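Local coordinates for protein prolyl oligopeptidase (Novosphingobium capsulatum, PDB 1YR2) that probably hydrolyses oligopeptides as a serine peptidase, cutting after proline and less readily after alanine, at residues L366-I371 and F377-H382; S386-F391 and G399-P404; W320-G325 and L330-G335. All coordinates share one frame; numbering follows the deposited sequence.

Contact 1. Residues L366-I371 and F377-H382; sequences LESVGI and FASYIH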
loop_
_atom_site.group_PDB
_atom_site.type_symbol
_atom_site.label_atom_id
_atom_site.label_comp_id
_atom_site.label_asym_id
_atom_site.label_seq_id
_atom_site.Cartn_x
_atom_site.Cartn_y
_atom_site.Cartn_z
ATOM N N LEU A 366 15.361 5.517 -1.899
ATOM C CA LEU A 366 15.728 4.097 -1.803
ATOM C C LEU A 366 14.897 3.415 -0.722
ATOM O O LEU A 366 15.085 3.654 0.472
ATOM C CB LEU A 366 17.194 3.919 -1.462
ATOM C CG LEU A 366 17.786 2.537 -1.300
ATOM C CD1 LEU A 366 17.617 1.774 -2.572
ATOM C CD2 LEU A 366 19.239 2.640 -1.026
ATOM N N GLU A 367 14.069 2.497 -1.167
ATOM C CA GLU A 367 13.112 1.810 -0.341
ATOM C C GLU A 367 13.705 0.574 0.382
ATOM O O GLU A 367 13.482 0.404 1.575
ATOM C CB GLU A 367 11.961 1.400 -1.266
ATOM C CG GLU A 367 10.681 0.959 -0.647
ATOM C CD GLU A 367 9.539 1.029 -1.683
ATOM O OE1 GLU A 367 9.610 0.336 -2.769
ATOM O OE2 GLU A 367 8.606 1.825 -1.402
ATOM N N SER A 368 14.501 -0.234 -0.317
ATOM C CA SER A 368 14.965 -1.517 0.242
ATOM C C SER A 368 16.095 -2.041 -0.647
ATOM O O SER A 368 16.209 -1.644 -1.827
ATOM C CB SER A 368 13.814 -2.559 0.344
ATOM O OG SER A 368 13.399 -2.923 -0.952
ATOM N N VAL A 369 16.929 -2.885 -0.063
ATOM C CA VAL A 369 18.079 -3.448 -0.750
ATOM C C VAL A 369 18.182 -4.883 -0.322
ATOM O O VAL A 369 17.941 -5.174 0.821
ATOM C CB VAL A 369 19.366 -2.716 -0.371
ATOM C CG1 VAL A 369 20.542 -3.444 -0.900
ATOM C CG2 VAL A 369 19.362 -1.317 -0.917
ATOM N N GLY A 370 18.520 -5.770 -1.237
ATOM C CA GLY A 370 18.852 -7.131 -0.893
ATOM C C GLY A 370 20.082 -7.563 -1.645
ATOM O O GLY A 370 20.451 -6.975 -2.668
ATOM N N ILE A 371 20.729 -8.623 -1.170
ATOM C CA ILE A 371 21.862 -9.171 -1.847
ATOM C C ILE A 371 21.525 -10.574 -2.372
ATOM O O ILE A 371 20.938 -11.385 -1.648
ATOM C CB ILE A 371 23.091 -9.191 -0.935
ATOM C CG1 ILE A 371 23.619 -7.763 -0.756
ATOM C CG2 ILE A 371 24.202 -9.994 -1.580
ATOM C CD1 ILE A 371 24.790 -7.586 0.284
ATOM N N PHE A 377 20.810 -5.507 -5.092
ATOM C CA PHE A 377 19.589 -5.097 -5.814
ATOM C C PHE A 377 18.868 -4.036 -4.989
ATOM O O PHE A 377 18.350 -4.311 -3.881
ATOM C CB PHE A 377 18.711 -6.318 -6.117
ATOM C CG PHE A 377 19.355 -7.257 -7.070
ATOM C CD1 PHE A 377 19.308 -7.011 -8.449
ATOM C CD2 PHE A 377 20.165 -8.264 -6.588
ATOM C CE1 PHE A 377 19.964 -7.840 -9.342
ATOM C CE2 PHE A 377 20.838 -9.089 -7.439
ATOM C CZ PHE A 377 20.757 -8.887 -8.839
ATOM N N ALA A 378 18.750 -2.847 -5.554
ATOM C CA ALA A 378 18.297 -1.644 -4.826
ATOM C C ALA A 378 16.977 -1.189 -5.433
ATOM O O ALA A 378 16.938 -0.881 -6.615
ATOM C CB ALA A 378 19.327 -0.544 -4.946
ATOM N N SER A 379 15.895 -1.230 -4.639
ATOM C CA SER A 379 14.587 -0.816 -5.079
ATOM C C SER A 379 14.313 0.665 -4.771
ATOM O O SER A 379 14.184 1.071 -3.608
ATOM C CB SER A 379 13.514 -1.706 -4.429
ATOM O OG SER A 379 13.681 -3.006 -4.917
ATOM N N TYR A 380 14.220 1.443 -5.836
ATOM C CA TYR A 380 14.032 2.850 -5.777
ATOM C C TYR A 380 12.626 3.220 -6.198
ATOM O O TYR A 380 11.960 2.483 -6.983
ATOM C CB TYR A 380 15.011 3.578 -6.727
ATOM C CG TYR A 380 16.443 3.605 -6.270
ATOM C CD1 TYR A 380 16.897 4.560 -5.379
ATOM C CD2 TYR A 380 17.343 2.668 -6.762
ATOM C CE1 TYR A 380 18.241 4.585 -4.989
ATOM C CE2 TYR A 380 18.614 2.657 -6.372
ATOM C CZ TYR A 380 19.103 3.633 -5.517
ATOM O OH TYR A 380 20.459 3.587 -5.171
ATOM N N ILE A 381 12.196 4.401 -5.758
ATOM C CA ILE A 381 10.996 5.019 -6.314
ATOM C C ILE A 381 11.493 6.064 -7.321
ATOM O O ILE A 381 12.033 7.114 -6.926
ATOM C CB ILE A 381 10.099 5.656 -5.260
ATOM C CG1 ILE A 381 9.643 4.631 -4.203
ATOM C CG2 ILE A 381 8.854 6.240 -5.938
ATOM C CD1 ILE A 381 8.992 3.427 -4.740
ATOM N N HIS A 382 11.301 5.728 -8.588
ATOM C CA HIS A 382 11.684 6.507 -9.748
ATOM C C HIS A 382 10.434 6.976 -10.522
ATOM O O HIS A 382 9.753 6.196 -11.153
ATOM C CB HIS A 382 12.539 5.607 -10.648
ATOM C CG HIS A 382 13.165 6.325 -11.805
ATOM N ND1 HIS A 382 14.192 7.225 -11.637
ATOM C CD2 HIS A 382 12.918 6.275 -13.142
ATOM C CE1 HIS A 382 14.549 7.712 -12.819
ATOM N NE2 HIS A 382 13.778 7.165 -13.747
HETATM O O HOH W 1 10.764 0.338 -5.538
#
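Phe377 and Gly370 face each other as a hydrogen-bonded antiparallel pair: Phe377 N donates to Gly370 O over 2.9 Å, and Phe377 O accepts from Gly370 N. Glycine sets no side chain beside the phenylalanine, whose ring instead packs on Ala390 of strand 385-392. Ala378 lies on the other face of the sheet, where its small methyl suits a place touched both by Leu366 CD1, 3.7 Å from Ala378 CB, and by CG2 of Val369, the residue directly opposite. At Ser379 the pairing slips by one residue. Ser379 O accepts from Glu367 N at 2.8 Å, whereas Ser379 N donates to Ser368 O at 2.9 Å, which leaves two residues opposite one. Small serines suit this spot, Ser368 OG resting against Ser379 CB. Tyr380 then offers a broad apolar face: Leu366 CD1 stands over the middle of the ring, 3.8 Å from its centroid, in a CH-pi contact. Leu366 reaches it with CG anti to its own backbone N (chi1 179°). A water donates both to Tyr380 O and to Glu367 OE1, tying this exposed carboxylate to the neighbouring backbone. Ile381 ends the contact with CD1 3.7 Å from Glu367 OE1. Two residues facing Ser379 make a classic beta bulge, here within the hairpin that opens one four-stranded blade of the beta-propeller.

Contact 2. Residues S386-F391 and G399-P404; sequences SQVLAF and GAVSLP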
loop_
_atom_site.group_PDB
_atom_site.type_symbol
_atom_site.label_atom_id
_atom_site.label_comp_id
_atom_site.label_asym_id
_atom_site.label_seq_id
_atom_site.Cartn_x
_atom_site.Cartn_y
_atom_site.Cartn_z
ATOM N N SER A 386 8.455 1.727 -9.328
ATOM C CA SER A 386 9.686 1.083 -8.928
ATOM C C SER A 386 10.707 1.048 -10.075
ATOM O O SER A 386 10.366 0.824 -11.215
ATOM C CB SER A 386 9.433 -0.323 -8.379
ATOM O OG SER A 386 8.805 -0.295 -7.100
ATOM N N GLN A 387 11.974 1.295 -9.744
ATOM C CA GLN A 387 13.108 0.945 -10.562
ATOM C C GLN A 387 14.065 0.164 -9.663
ATOM O O GLN A 387 14.481 0.685 -8.618
ATOM C CB GLN A 387 13.831 2.194 -11.060
ATOM C CG GLN A 387 15.023 1.864 -11.919
ATOM C CD GLN A 387 15.591 3.060 -12.549
ATOM O OE1 GLN A 387 16.140 3.917 -11.860
ATOM N NE2 GLN A 387 15.502 3.128 -13.883
ATOM N N VAL A 388 14.423 -1.063 -10.055
ATOM C CA VAL A 388 15.323 -1.896 -9.270
ATOM C C VAL A 388 16.666 -1.903 -9.973
ATOM O O VAL A 388 16.785 -2.390 -11.091
ATOM C CB VAL A 388 14.787 -3.330 -9.098
ATOM C CG1 VAL A 388 15.766 -4.154 -8.204
ATOM C CG2 VAL A 388 13.374 -3.343 -8.468
ATOM N N LEU A 389 17.671 -1.283 -9.349
ATOM C CA LEU A 389 18.998 -1.215 -9.905
ATOM C C LEU A 389 19.919 -2.268 -9.314
ATOM O O LEU A 389 19.874 -2.569 -8.116
ATOM C CB LEU A 389 19.580 0.204 -9.723
ATOM C CG LEU A 389 18.821 1.352 -10.385
ATOM C CD1 LEU A 389 19.437 2.759 -10.068
ATOM C CD2 LEU A 389 18.772 1.121 -11.853
ATOM N N ALA A 390 20.796 -2.798 -10.163
ATOM C CA ALA A 390 21.774 -3.802 -9.759
ATOM C C ALA A 390 23.135 -3.196 -9.647
ATOM O O ALA A 390 23.519 -2.302 -10.428
ATOM C CB ALA A 390 21.821 -4.955 -10.769
ATOM N N PHE A 391 23.894 -3.665 -8.666
ATOM C CA PHE A 391 25.286 -3.195 -8.470
ATOM C C PHE A 391 26.145 -4.379 -8.050
ATOM O O PHE A 391 25.651 -5.289 -7.377
ATOM C CB PHE A 391 25.380 -2.151 -7.358
ATOM C CG PHE A 391 24.551 -0.943 -7.574
ATOM C CD1 PHE A 391 23.210 -0.929 -7.148
ATOM C CD2 PHE A 391 25.050 0.177 -8.242
ATOM C CE1 PHE A 391 22.417 0.163 -7.321
ATOM C CE2 PHE A 391 24.207 1.302 -8.445
ATOM C CZ PHE A 391 22.863 1.257 -7.946
ATOM N N GLY A 399 23.390 -2.012 -14.186
ATOM C CA GLY A 399 22.166 -1.791 -14.928
ATOM C C GLY A 399 20.886 -1.949 -14.101
ATOM O O GLY A 399 20.925 -2.146 -12.882
ATOM N N ALA A 400 19.746 -1.858 -14.769
ATOM C CA ALA A 400 18.442 -2.007 -14.115
ATOM C C ALA A 400 17.928 -3.429 -14.320
ATOM O O ALA A 400 18.198 -4.065 -15.360
ATOM C CB ALA A 400 17.445 -1.024 -14.705
ATOM N N VAL A 401 17.161 -3.915 -13.342
ATOM C CA VAL A 401 16.433 -5.161 -13.486
ATOM C C VAL A 401 15.287 -4.959 -14.475
ATOM O O VAL A 401 14.519 -4.018 -14.347
ATOM C CB VAL A 401 15.844 -5.661 -12.127
ATOM C CG1 VAL A 401 14.963 -6.896 -12.331
ATOM C CG2 VAL A 401 16.948 -6.009 -11.147
ATOM N N SER A 402 15.174 -5.855 -15.458
ATOM C CA SER A 402 14.039 -5.886 -16.369
ATOM C C SER A 402 12.789 -6.383 -15.611
ATOM O O SER A 402 12.827 -7.442 -15.007
ATOM C CB SER A 402 14.357 -6.791 -17.586
ATOM O OG SER A 402 14.549 -8.158 -17.132
ATOM N N LEU A 403 11.714 -5.599 -15.612
ATOM C CA LEU A 403 10.441 -5.958 -15.002
ATOM C C LEU A 403 9.374 -6.173 -16.089
ATOM O O LEU A 403 9.553 -5.658 -17.194
ATOM C CB LEU A 403 10.010 -4.821 -14.063
ATOM C CG LEU A 403 10.897 -4.466 -12.868
ATOM C CD1 LEU A 403 10.341 -3.255 -12.178
ATOM C CD2 LEU A 403 10.997 -5.630 -11.941
ATOM N N PRO A 404 8.280 -6.888 -15.811
ATOM C CA PRO A 404 7.262 -7.177 -16.832
ATOM C C PRO A 404 6.596 -5.921 -17.402
ATOM O O PRO A 404 6.140 -5.948 -18.542
ATOM C CB PRO A 404 6.208 -8.032 -16.083
ATOM C CG PRO A 404 6.768 -8.436 -14.867
ATOM C CD PRO A 404 7.920 -7.516 -14.537
HETATM O O HOH W 2 13.781 -1.931 -12.727
HETATM O O HOH W 3 22.897 0.085 -11.741
#
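Val388 and Val401 make the tight part of this contact. Val401 N donates to Val388 O over a short 2.7 Å in a nearly straight bond (172°), and the two side chains run side by side, pointing the same way, with Val388 CG1 3.7 Å from Val401 CG2. The first torsion is nearly the same in both, yet different branches meet: Val388 presents CG1, anti to its backbone N (chi1 -178°), to CG2 of Val401, which lies beside its own N. They are buried, and Val401 also packs on Phe377 and on Leu423 and Leu437 of the next sheet, so compact apolar residues suit both sites. Two residues on from Val388, Ala390 N donates to Gly399 O at 2.8 Å, again almost straight. Between these two bonds sits the non-hydrogen-bonded pair of Leu389 and Ala400, where Leu389 brings CD2 to 3.8 Å from Ala400 CB.

The outer side is looser. Ala400 and Gly399 are exposed, and Gly399 has a positive phi (85°) that glycine adopts easily. A water joins the strands here, donating to Ala390 O at 2.8 Å and accepting only weakly from Gly399 N; it also lies over a face of the Phe391 ring. Beyond Val401 the chains diverge: a second water accepts from Val388 N and donates to Val401 O at 2.7 Å, filling the place of a direct bond, and Leu403 CD1 merely approaches Ser386 O. The hydroxyl of Ser386 turns elsewhere, to Ala409 N. The chemistry thus implies a pairing secured by two direct backbone bonds and a pair of valines, then continued through water as the last strand of the sheet gives way to loop.

Contact 3. Residues W320-G325 and L330-G335; sequences WDFVDG and LWFVSG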
loop_
_atom_site.group_PDB
_atom_site.type_symbol
_atom_site.label_atom_id
_atom_site.label_comp_id
_atom_site.label_asym_id
_atom_site.label_seq_id
_atom_site.Cartn_x
_atom_site.Cartn_y
_atom_site.Cartn_z
ATOM N N TRP A 320 20.029 2.687 9.918
ATOM C CA TRP A 320 21.058 1.753 9.457
ATOM C C TRP A 320 20.421 0.372 9.402
ATOM O O TRP A 320 20.393 -0.326 10.421
ATOM C CB TRP A 320 22.217 1.693 10.430
ATOM C CG TRP A 320 23.068 2.877 10.401
ATOM C CD1 TRP A 320 22.913 4.013 11.141
ATOM C CD2 TRP A 320 24.212 3.092 9.573
ATOM N NE1 TRP A 320 23.886 4.922 10.812
ATOM C CE2 TRP A 320 24.713 4.375 9.875
ATOM C CE3 TRP A 320 24.908 2.304 8.647
ATOM C CZ2 TRP A 320 25.860 4.914 9.257
ATOM C CZ3 TRP A 320 25.990 2.832 8.011
ATOM C CH2 TRP A 320 26.480 4.128 8.323
ATOM N N ASP A 321 19.877 0.008 8.247
ATOM C CA ASP A 321 19.134 -1.246 8.073
ATOM C C ASP A 321 20.120 -2.293 7.494
ATOM O O ASP A 321 20.683 -2.073 6.410
ATOM C CB ASP A 321 18.026 -1.092 7.040
ATOM C CG ASP A 321 16.841 -0.265 7.540
ATOM O OD1 ASP A 321 16.618 -0.130 8.762
ATOM O OD2 ASP A 321 16.088 0.256 6.723
ATOM N N PHE A 322 20.299 -3.394 8.200
ATOM C CA PHE A 322 21.267 -4.425 7.791
ATOM C C PHE A 322 20.729 -5.182 6.591
ATOM O O PHE A 322 19.624 -5.624 6.607
ATOM C CB PHE A 322 21.471 -5.382 8.959
ATOM C CG PHE A 322 22.365 -6.564 8.663
ATOM C CD1 PHE A 322 23.613 -6.398 8.144
ATOM C CD2 PHE A 322 21.913 -7.846 8.956
ATOM C CE1 PHE A 322 24.401 -7.493 7.878
ATOM C CE2 PHE A 322 22.714 -8.931 8.725
ATOM C CZ PHE A 322 23.964 -8.736 8.204
ATOM N N VAL A 323 21.548 -5.311 5.556
ATOM C CA VAL A 323 21.162 -6.056 4.353
ATOM C C VAL A 323 21.640 -7.496 4.490
ATOM O O VAL A 323 20.817 -8.394 4.674
ATOM C CB VAL A 323 21.705 -5.365 3.095
ATOM C CG1 VAL A 323 21.339 -6.116 1.837
ATOM C CG2 VAL A 323 21.170 -3.973 2.970
ATOM N N ASP A 324 22.953 -7.707 4.411
ATOM C CA ASP A 324 23.574 -8.999 4.619
ATOM C C ASP A 324 25.078 -8.776 4.740
ATOM O O ASP A 324 25.568 -7.645 4.598
ATOM C CB ASP A 324 23.237 -9.928 3.436
ATOM C CG ASP A 324 23.361 -11.428 3.759
ATOM O OD1 ASP A 324 23.772 -11.869 4.881
ATOM O OD2 ASP A 324 23.022 -12.254 2.896
ATOM N N GLY A 325 25.800 -9.854 5.024
ATOM C CA GLY A 325 27.248 -9.855 5.061
ATOM C C GLY A 325 27.803 -10.945 4.165
ATOM O O GLY A 325 27.141 -11.930 3.914
ATOM N N LEU A 330 29.928 -6.194 5.663
ATOM C CA LEU A 330 28.504 -6.067 5.876
ATOM C C LEU A 330 27.957 -4.893 5.052
ATOM O O LEU A 330 28.602 -3.872 4.917
ATOM C CB LEU A 330 28.263 -5.759 7.351
ATOM C CG LEU A 330 28.803 -6.715 8.414
ATOM C CD1 LEU A 330 28.332 -6.232 9.783
ATOM C CD2 LEU A 330 28.379 -8.142 8.189
ATOM N N TRP A 331 26.729 -4.993 4.565
ATOM C CA TRP A 331 26.115 -3.888 3.841
ATOM C C TRP A 331 24.872 -3.432 4.597
ATOM O O TRP A 331 24.136 -4.248 5.096
ATOM C CB TRP A 331 25.668 -4.354 2.453
ATOM C CG TRP A 331 26.842 -4.458 1.528
ATOM C CD1 TRP A 331 27.245 -3.532 0.624
ATOM C CD2 TRP A 331 27.782 -5.527 1.443
ATOM N NE1 TRP A 331 28.359 -3.968 -0.049
ATOM C CE2 TRP A 331 28.707 -5.197 0.418
ATOM C CE3 TRP A 331 27.895 -6.769 2.060
ATOM C CZ2 TRP A 331 29.781 -6.020 0.060
ATOM C CZ3 TRP A 331 28.971 -7.606 1.685
ATOM C CH2 TRP A 331 29.894 -7.211 0.701
ATOM N N PHE A 332 24.645 -2.125 4.615
ATOM C CA PHE A 332 23.525 -1.492 5.268
ATOM C C PHE A 332 22.881 -0.455 4.339
ATOM O O PHE A 332 23.538 0.172 3.509
ATOM C CB PHE A 332 23.993 -0.711 6.553
ATOM C CG PHE A 332 24.508 -1.593 7.645
ATOM C CD1 PHE A 332 25.832 -1.991 7.624
ATOM C CD2 PHE A 332 23.695 -2.008 8.706
ATOM C CE1 PHE A 332 26.351 -2.786 8.604
ATOM C CE2 PHE A 332 24.226 -2.821 9.719
ATOM C CZ PHE A 332 25.544 -3.222 9.659
ATOM N N VAL A 333 21.588 -0.247 4.493
ATOM C CA VAL A 333 20.922 0.918 3.896
ATOM C C VAL A 333 20.995 1.985 4.983
ATOM O O VAL A 333 20.416 1.806 6.048
ATOM C CB VAL A 333 19.445 0.648 3.567
ATOM C CG1 VAL A 333 18.765 1.888 3.007
ATOM C CG2 VAL A 333 19.345 -0.542 2.582
ATOM N N SER A 334 21.662 3.097 4.680
ATOM C CA SER A 334 21.891 4.148 5.641
ATOM C C SER A 334 21.181 5.439 5.276
ATOM O O SER A 334 21.203 5.873 4.130
ATOM C CB SER A 334 23.385 4.393 5.824
ATOM O OG SER A 334 23.612 5.416 6.769
ATOM N N GLY A 335 20.625 6.078 6.312
ATOM C CA GLY A 335 20.032 7.407 6.251
ATOM C C GLY A 335 20.963 8.521 6.743
ATOM O O GLY A 335 20.574 9.707 6.791
#
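Trp320 and Ser334 meet in a CH-pi contact, with Ser334 CB 3.8 Å from the centroid of the six-membered ring and close to its normal. Ser334 OG lies over the same indole, 3.4 Å from Trp320 CZ2, but its hydrogen-bonding partner is Asp336 N. A small residue suits this place beneath so wide a ring. At the indole's edge, Trp320 CE3 touches Phe332 CB at 3.8 Å. Replacing the tryptophan by an alanine is likely to uncover Ser334 CB and OG and to take the indole edge away from Phe332 CB.

Among the other apolar contacts, the rings of Phe322 and Phe332 lie obliquely, their planes at 50°. Phe322 takes CG anti to its backbone N (chi1 176°), which carries CE1 toward Leu330 CD2. Between the strands, Val323 CG2 packs on Val333 CG2 at 3.9 Å. Gly325 fits where it does because Leu330 CD2 comes within 3.7 Å of its CA, in the space a side chain would need.

Backbone bonds run throughout. Asp321 and Val333 exchange two, Asp321 N to Val333 O at 2.9 Å and Val333 N to Asp321 O at 2.8 Å. Farther on, Trp331 O accepts from Val323 N, whereas Trp331 N donates to Asp324 O, 2.9 Å away.

This hairpin begins a four-stranded sheet continued by strand 342-347, which lies beside Phe332 and Ser334. Val283 of strand 281-287 packs against the face bearing Phe322, Leu330 and Phe332, and strand 365-372 against Val323, Trp331 and Val333, so the pair is held between the sheets that precede and follow its own in the propeller.

In the fold
Contacts 1 and 2 belong to one four-stranded sheet: strand 375-382 of contact 1 bonds through its backbone to strand 385-392 of contact 2, and their centres lie about 9 Å apart. Contact 3 is the opening hairpin of the preceding sheet and meets contact 1 across the interface between neighbouring blades, where Val369 and Ile371 pack on Val323, Val333 and Trp331. It does not touch contact 2. Their chemistry follows their places. Contact 3 is buried and rich in aromatic rings; contact 1, partly buried, mixes apolar packing with a water-linked carboxylate; contact 2, partly buried at its sheet's last strand, pairs aliphatic side chains, mostly valine and alanine, and lets water bridge its backbone.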